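Local atomic coordinates of lipase-specific foldase (Burkholderia glumae, PDB entry 2ES4), a protein that assists the folding of the extracellular lipase during its passage through the periplasm. Residues A103-A106 with L107-E111; R254-I257 with A258-G262; R323-S326 with L327-A331. One frame throughout, in Å; residues are numbered along the deposited sequence.

Interaction 1. Residues A103-A106 with L107-E111; sequences ALDA and LVRRE
The guanidinium of Arg109 is met at its NE edge by the carboxylate of Asp105. OD2 of Asp105 lies 15° out of the guanidinium plane. The two flat groups are steeply turned, with their planes 77° apart. This is an i to i+4 salt bridge, one turn along helix 101-116. Asp105 OD2 accepts from Arg109 NE at 3.2 Å, on its syn side, and the bond is bent. A single donor nitrogen is used, so this is not a two-pronged carboxylate-guanidinium pair. CG anti to the backbone N (chi1 -176°) leans the Asp105 carboxylate forward, toward Arg109 on the next turn. The Arg109 chain runs extended from CG to NE, and its CG rests 3.4 Å from Asp105 O.

The other oxygen, Asp105 OD1, is held by helix 120-137. It accepts a hydrogen bond from Trp129 NE1 and forms a salt bridge with Arg133 NH1. The carboxylate is thus gripped on both oxygens, which probably favours its charged form and fixes its rotation. Val108 packs on Trp129 and Arg109 on Leu126. The contact ties helix 101-116 to helix 120-137 near the surface.

The backbone keeps regular i to i+4 bonds. Leu107 N bonds to Ala103 O at 3.0 Å and Arg110 N to Ala106 O at 3.0 Å. Arg109 N bonds to Asp105 O at 3.1 Å, so Asp105 and Arg109 are joined through backbone and side chain alike. Val108 CG2 sits 3.4 Å from Leu104 O, the acceptor of Val108 N.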
loop_
_atom_site.group_PDB
_atom_site.type_symbol
_atom_site.label_atom_id
_atom_site.label_comp_id
_atom_site.label_asym_id
_atom_site.label_seq_id
_atom_site.Cartn_x
_atom_site.Cartn_y
_atom_site.Cartn_z
ATOM N N ALA B 103 18.902 -13.268 -19.277
ATOM C CA ALA B 103 19.242 -11.886 -18.929
ATOM C C ALA B 103 19.276 -11.704 -17.417
ATOM O O ALA B 103 20.157 -11.025 -16.889
ATOM C CB ALA B 103 18.249 -10.936 -19.531
ATOM N N LEU B 104 18.342 -12.362 -16.729
ATOM C CA LEU B 104 18.262 -12.304 -15.273
ATOM C C LEU B 104 19.520 -12.893 -14.646
ATOM O O LEU B 104 20.143 -12.263 -13.788
ATOM C CB LEU B 104 17.026 -13.058 -14.773
ATOM C CG LEU B 104 16.806 -13.177 -13.260
ATOM C CD1 LEU B 104 16.671 -11.797 -12.623
ATOM C CD2 LEU B 104 15.576 -14.018 -13.003
ATOM N N ASP B 105 19.906 -14.079 -15.112
ATOM C CA ASP B 105 21.095 -14.756 -14.609
ATOM C C ASP B 105 22.346 -13.907 -14.807
ATOM O O ASP B 105 23.158 -13.785 -13.892
ATOM C CB ASP B 105 21.282 -16.108 -15.292
ATOM C CG ASP B 105 22.457 -16.880 -14.727
ATOM O OD1 ASP B 105 22.365 -17.322 -13.565
ATOM O OD2 ASP B 105 23.483 -17.004 -15.430
ATOM N N ALA B 106 22.466 -13.298 -15.988
ATOM C CA ALA B 106 23.607 -12.442 -16.315
ATOM C C ALA B 106 23.680 -11.251 -15.367
ATOM O O ALA B 106 24.764 -10.886 -14.900
ATOM C CB ALA B 106 23.512 -11.961 -17.748
ATOM N N LEU B 107 22.513 -10.692 -15.040
ATOM C CA LEU B 107 22.429 -9.554 -14.131
ATOM C C LEU B 107 22.941 -9.904 -12.738
ATOM O O LEU B 107 23.785 -9.191 -12.199
ATOM C CB LEU B 107 20.991 -9.027 -14.045
ATOM C CG LEU B 107 20.724 -7.906 -13.031
ATOM C CD1 LEU B 107 21.608 -6.689 -13.321
ATOM C CD2 LEU B 107 19.269 -7.531 -13.053
ATOM N N VAL B 108 22.442 -11.002 -12.175
ATOM C CA VAL B 108 22.858 -11.447 -10.844
ATOM C C VAL B 108 24.371 -11.660 -10.781
ATOM O O VAL B 108 25.020 -11.210 -9.839
ATOM C CB VAL B 108 22.141 -12.746 -10.437
ATOM C CG1 VAL B 108 22.629 -13.227 -9.072
ATOM C CG2 VAL B 108 20.642 -12.518 -10.402
ATOM N N ARG B 109 24.928 -12.305 -11.807
ATOM C CA ARG B 109 26.370 -12.546 -11.859
ATOM C C ARG B 109 27.141 -11.233 -11.852
ATOM O O ARG B 109 28.120 -11.094 -11.119
ATOM C CB ARG B 109 26.740 -13.361 -13.093
ATOM C CG ARG B 109 26.317 -14.804 -12.999
ATOM C CD ARG B 109 26.639 -15.575 -14.275
ATOM N NE ARG B 109 26.365 -17.006 -14.131
ATOM C CZ ARG B 109 27.054 -17.835 -13.347
ATOM N NH1 ARG B 109 28.072 -17.390 -12.621
ATOM N NH2 ARG B 109 26.719 -19.115 -13.275
ATOM N N ARG B 110 26.635 -10.250 -12.600
ATOM C CA ARG B 110 27.257 -8.933 -12.675
ATOM C C ARG B 110 27.156 -8.192 -11.344
ATOM O O ARG B 110 28.124 -7.570 -10.909
ATOM C CB ARG B 110 26.624 -8.098 -13.792
ATOM C CG ARG B 110 27.310 -6.758 -14.055
ATOM C CD ARG B 110 26.731 -6.083 -15.287
ATOM N NE ARG B 110 27.492 -4.896 -15.683
ATOM C CZ ARG B 110 27.405 -3.707 -15.091
ATOM N NH1 ARG B 110 28.142 -2.695 -15.529
ATOM N NH2 ARG B 110 26.574 -3.523 -14.068
ATOM N N GLU B 111 25.997 -8.291 -10.696
ATOM C CA GLU B 111 25.766 -7.627 -9.411
ATOM C C GLU B 111 26.653 -8.211 -8.321
ATOM O O GLU B 111 27.218 -7.471 -7.516
ATOM C CB GLU B 111 24.301 -7.738 -9.005
ATOM C CG GLU B 111 23.328 -7.079 -9.958
ATOM C CD GLU B 111 22.992 -5.645 -9.599
ATOM O OE1 GLU B 111 23.886 -4.781 -9.666
ATOM O OE2 GLU B 111 21.822 -5.378 -9.254
#

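Interaction 2. Residues R254-I257 with A258-G262; sequences RAQI and AQTLG
Ile257 and Leu261 make the tight part of this turn. Their side chains lie next to each other and point the same way, with Ile257 CG2 3.8 Å from Leu261 CB. Ile257 is buried, and both side chains face helix 221-245, Ile257 on Leu243 and Leu261 on Ala236. Ile257 also packs on Ala266 of helix 263-294.

The oxygen of Ile257 takes three backbone N-H groups in a row. Leu261 N is 2.7 Å from Ile257 O and comes in almost straight on the carbonyl. Thr260 N, 3.1 Å from Ile257 O, stands above the carbonyl plane. Gly262 N reaches Ile257 O at 3.2 Å. The three bonds span three, four and five residues, so the chain is coiled closely round one acceptor. Thr260 OG1 is drawn to the same end. Its chi1 of 54° tucks the hydroxyl back between N and C, 3.2 Å from both Gln256 O and Ile257 O.

The other side is looser and more open to solvent. Gln259 is exposed, and its N makes only a weak bond to Ala255 O. The amides of Gln256 and Gln259 are turned 73° apart and do not bond directly. A water joins them instead. It accepts from Gln256 NE2 at 3.0 Å and from Gln259 NE2 at 2.8 Å. Gly262 is the N-cap of the next helix. Its phi is positive (106°), and at its backbone angles a side chain would jam against the preceding carbonyl oxygen, which calls for glycine. The result is a helix-loop-helix connection, in which the short loop 259-262 links helix 250-258 to helix 263-294.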
loop_
_atom_site.group_PDB
_atom_site.type_symbol
_atom_site.label_atom_id
_atom_site.label_comp_id
_atom_site.label_asym_id
_atom_site.label_seq_id
_atom_site.Cartn_x
_atom_site.Cartn_y
_atom_site.Cartn_z
ATOM N N ARG B 254 -0.496 21.641 24.597
ATOM C CA ARG B 254 0.895 21.893 24.948
ATOM C C ARG B 254 1.241 21.325 26.320
ATOM O O ARG B 254 2.229 20.616 26.455
ATOM C CB ARG B 254 1.198 23.386 24.950
ATOM C CG ARG B 254 2.685 23.720 25.167
ATOM C CD ARG B 254 2.943 25.209 25.332
ATOM N NE ARG B 254 2.457 26.002 24.201
ATOM C CZ ARG B 254 1.377 26.780 24.238
ATOM N NH1 ARG B 254 0.661 26.878 25.354
ATOM N NH2 ARG B 254 0.997 27.444 23.156
ATOM N N ALA B 255 0.394 21.604 27.310
ATOM C CA ALA B 255 0.610 21.140 28.682
ATOM C C ALA B 255 0.679 19.627 28.822
ATOM O O ALA B 255 1.638 19.096 29.392
ATOM C CB ALA B 255 -0.455 21.698 29.602
ATOM N N GLN B 256 -0.309 18.938 28.258
ATOM C CA GLN B 256 -0.358 17.487 28.327
ATOM C C GLN B 256 0.760 16.791 27.554
ATOM O O GLN B 256 1.364 15.833 28.048
ATOM C CB GLN B 256 -1.724 16.969 27.875
ATOM C CG GLN B 256 -1.908 15.461 28.059
ATOM C CD GLN B 256 -1.601 15.004 29.475
ATOM O OE1 GLN B 256 -2.131 15.554 30.445
ATOM N NE2 GLN B 256 -0.702 14.030 29.600
ATOM N N ILE B 257 1.032 17.271 26.347
ATOM C CA ILE B 257 2.085 16.685 25.531
ATOM C C ILE B 257 3.473 16.964 26.106
ATOM O O ILE B 257 4.358 16.110 26.026
ATOM C CB ILE B 257 2.003 17.174 24.073
ATOM C CG1 ILE B 257 0.700 16.708 23.426
ATOM C CG2 ILE B 257 3.172 16.647 23.245
ATOM C CD1 ILE B 257 0.542 15.199 23.346
ATOM N N ALA B 258 3.645 18.137 26.709
ATOM C CA ALA B 258 4.930 18.515 27.301
ATOM C C ALA B 258 5.393 17.568 28.384
ATOM O O ALA B 258 6.590 17.295 28.499
ATOM C CB ALA B 258 4.885 19.924 27.830
ATOM N N GLN B 259 4.439 17.023 29.137
ATOM C CA GLN B 259 4.771 16.098 30.213
ATOM C C GLN B 259 4.799 14.629 29.809
ATOM O O GLN B 259 4.850 13.747 30.669
ATOM C CB GLN B 259 3.861 16.315 31.423
ATOM C CG GLN B 259 2.385 16.085 31.171
ATOM C CD GLN B 259 1.558 16.250 32.419
ATOM O OE1 GLN B 259 1.630 17.276 33.097
ATOM N NE2 GLN B 259 0.759 15.235 32.738
ATOM N N THR B 260 4.731 14.363 28.504
ATOM C CA THR B 260 4.779 12.995 28.002
ATOM C C THR B 260 5.774 12.861 26.854
ATOM O O THR B 260 6.698 12.050 26.925
ATOM C CB THR B 260 3.405 12.491 27.561
ATOM O OG1 THR B 260 2.822 13.399 26.616
ATOM C CG2 THR B 260 2.460 12.316 28.756
ATOM N N LEU B 261 5.613 13.685 25.821
ATOM C CA LEU B 261 6.506 13.651 24.662
ATOM C C LEU B 261 7.627 14.675 24.702
ATOM O O LEU B 261 8.574 14.590 23.918
ATOM C CB LEU B 261 5.709 13.817 23.366
ATOM C CG LEU B 261 4.595 12.802 23.098
ATOM C CD1 LEU B 261 3.975 13.083 21.738
ATOM C CD2 LEU B 261 5.159 11.389 23.154
ATOM N N GLY B 262 7.523 15.640 25.610
ATOM C CA GLY B 262 8.549 16.660 25.707
ATOM C C GLY B 262 8.085 17.994 25.158
ATOM O O GLY B 262 7.140 18.038 24.354
HETATM O O HOH W 1 0.669 12.618 31.875
#

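Interaction 3. Residues R323-S326 with L327-A331; sequences RAAS and LDRGA
Two torsions fold Arg329 back over Ala325 and Ser326. CG stands anti to the carbonyl carbon (chi1 -68°), and the chain bends again at chi3 (-68°). One face of the guanidinium then covers Ala325 O and Ser326 CA, both towards its rim. Ala325 O is 3.4 Å from Arg329 NH1, but the angle is too poor for a hydrogen bond. Ser326 CA is 3.5 Å from Arg329 NH2.

The i to i+4 pattern weakens at Arg329. Its N bonds to Ser326 O at 3.1 Å and only weakly to Ala325 O at 3.3 Å. The two bonds just before it are i to i+4, with Asp328 N 2.9 Å from Ala324 O and Leu327 N 3.0 Å from Arg323 O.

Several polar ends have partners on another protein chain, probably the lipase client. Arg323 and Arg329 each form a salt bridge with an acidic side chain there, and Ser326 OG is hydrogen-bonded to it. Within the foldase, Asp328 OD1 is hydrogen-bonded to Tyr283 OH and salt-bridged to Arg290 NH1, and OD2 is hydrogen-bonded to Tyr286 OH. Leu327 packs on Trp279. Helix 320-328 is thereby held against helix 263-294, and Ala324 and Ala325 touch Arg311 of helix 300-314.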
loop_
_atom_site.group_PDB
_atom_site.type_symbol
_atom_site.label_atom_id
_atom_site.label_comp_id
_atom_site.label_asym_id
_atom_site.label_seq_id
_atom_site.Cartn_x
_atom_site.Cartn_y
_atom_site.Cartn_z
ATOM N N ARG B 323 -8.972 22.495 -0.754
ATOM C CA ARG B 323 -9.483 21.945 0.493
ATOM C C ARG B 323 -10.857 22.488 0.830
ATOM O O ARG B 323 -11.727 21.739 1.274
ATOM C CB ARG B 323 -8.533 22.219 1.656
ATOM C CG ARG B 323 -8.821 21.327 2.855
ATOM C CD ARG B 323 -7.941 21.639 4.038
ATOM N NE ARG B 323 -8.336 20.844 5.201
ATOM C CZ ARG B 323 -7.963 21.095 6.452
ATOM N NH1 ARG B 323 -7.174 22.127 6.726
ATOM N NH2 ARG B 323 -8.377 20.308 7.435
ATOM N N ALA B 324 -11.059 23.783 0.601
ATOM C CA ALA B 324 -12.353 24.397 0.877
ATOM C C ALA B 324 -13.419 23.798 -0.042
ATOM O O ALA B 324 -14.550 23.575 0.387
ATOM C CB ALA B 324 -12.281 25.883 0.701
ATOM N N ALA B 325 -13.028 23.474 -1.277
ATOM C CA ALA B 325 -13.940 22.862 -2.255
ATOM C C ALA B 325 -14.381 21.497 -1.751
ATOM O O ALA B 325 -15.561 21.142 -1.854
ATOM C CB ALA B 325 -13.271 22.740 -3.616
ATOM N N SER B 326 -13.440 20.774 -1.139
ATOM C CA SER B 326 -13.703 19.462 -0.557
ATOM C C SER B 326 -14.694 19.585 0.592
ATOM O O SER B 326 -15.677 18.850 0.636
ATOM C CB SER B 326 -12.411 18.822 -0.053
ATOM O OG SER B 326 -12.686 17.692 0.762
ATOM N N LEU B 327 -14.442 20.523 1.502
ATOM C CA LEU B 327 -15.341 20.733 2.630
ATOM C C LEU B 327 -16.736 21.173 2.207
ATOM O O LEU B 327 -17.723 20.806 2.842
ATOM C CB LEU B 327 -14.749 21.697 3.647
ATOM C CG LEU B 327 -13.891 21.106 4.770
ATOM C CD1 LEU B 327 -12.851 20.162 4.217
ATOM C CD2 LEU B 327 -13.248 22.212 5.586
ATOM N N ASP B 328 -16.811 21.900 1.096
ATOM C CA ASP B 328 -18.095 22.363 0.557
ATOM C C ASP B 328 -18.959 21.212 0.038
ATOM O O ASP B 328 -20.185 21.340 -0.049
ATOM C CB ASP B 328 -17.885 23.350 -0.590
ATOM C CG ASP B 328 -17.452 24.728 -0.125
ATOM O OD1 ASP B 328 -17.463 25.020 1.086
ATOM O OD2 ASP B 328 -17.117 25.543 -1.003
ATOM N N ARG B 329 -18.316 20.094 -0.297
ATOM C CA ARG B 329 -19.014 18.922 -0.821
ATOM C C ARG B 329 -19.553 17.971 0.241
ATOM O O ARG B 329 -19.950 16.846 -0.066
ATOM C CB ARG B 329 -18.124 18.171 -1.819
ATOM C CG ARG B 329 -17.876 18.939 -3.109
ATOM C CD ARG B 329 -17.177 18.083 -4.165
ATOM N NE ARG B 329 -15.803 17.738 -3.801
ATOM C CZ ARG B 329 -14.727 18.463 -4.103
ATOM N NH1 ARG B 329 -14.838 19.599 -4.784
ATOM N NH2 ARG B 329 -13.528 18.046 -3.723
ATOM N N GLY B 330 -19.601 18.434 1.482
ATOM C CA GLY B 330 -20.120 17.601 2.544
ATOM C C GLY B 330 -20.773 18.409 3.631
ATOM O O GLY B 330 -21.121 19.574 3.421
ATOM N N ALA B 331 -20.942 17.784 4.794
ATOM C CA ALA B 331 -21.558 18.429 5.945
ATOM C C ALA B 331 -20.499 19.116 6.803
ATOM O O ALA B 331 -19.944 18.515 7.728
ATOM C CB ALA B 331 -22.332 17.406 6.765
#

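How the interactions relate
The three contacts are local and follow one another along the chain. None touches another. Interaction 1 lies across the chain's centre from the other two, with its centre 53 Å from each of theirs. Its nearest atoms are about 40 Å from interaction 2 and about 42 Å from interaction 3. Interactions 2 and 3 are closer, with centres 33 Å apart and nearest atoms about 19 Å apart. Helix 263-294 connects them: interaction 2 touches it at Ala266, interaction 3 at Trp279 and Tyr283. Only interaction 3 meets another protein chain of the assembly. The spread of the sites reflects an extended, all-helical chain with a radius of gyration of 29 Å.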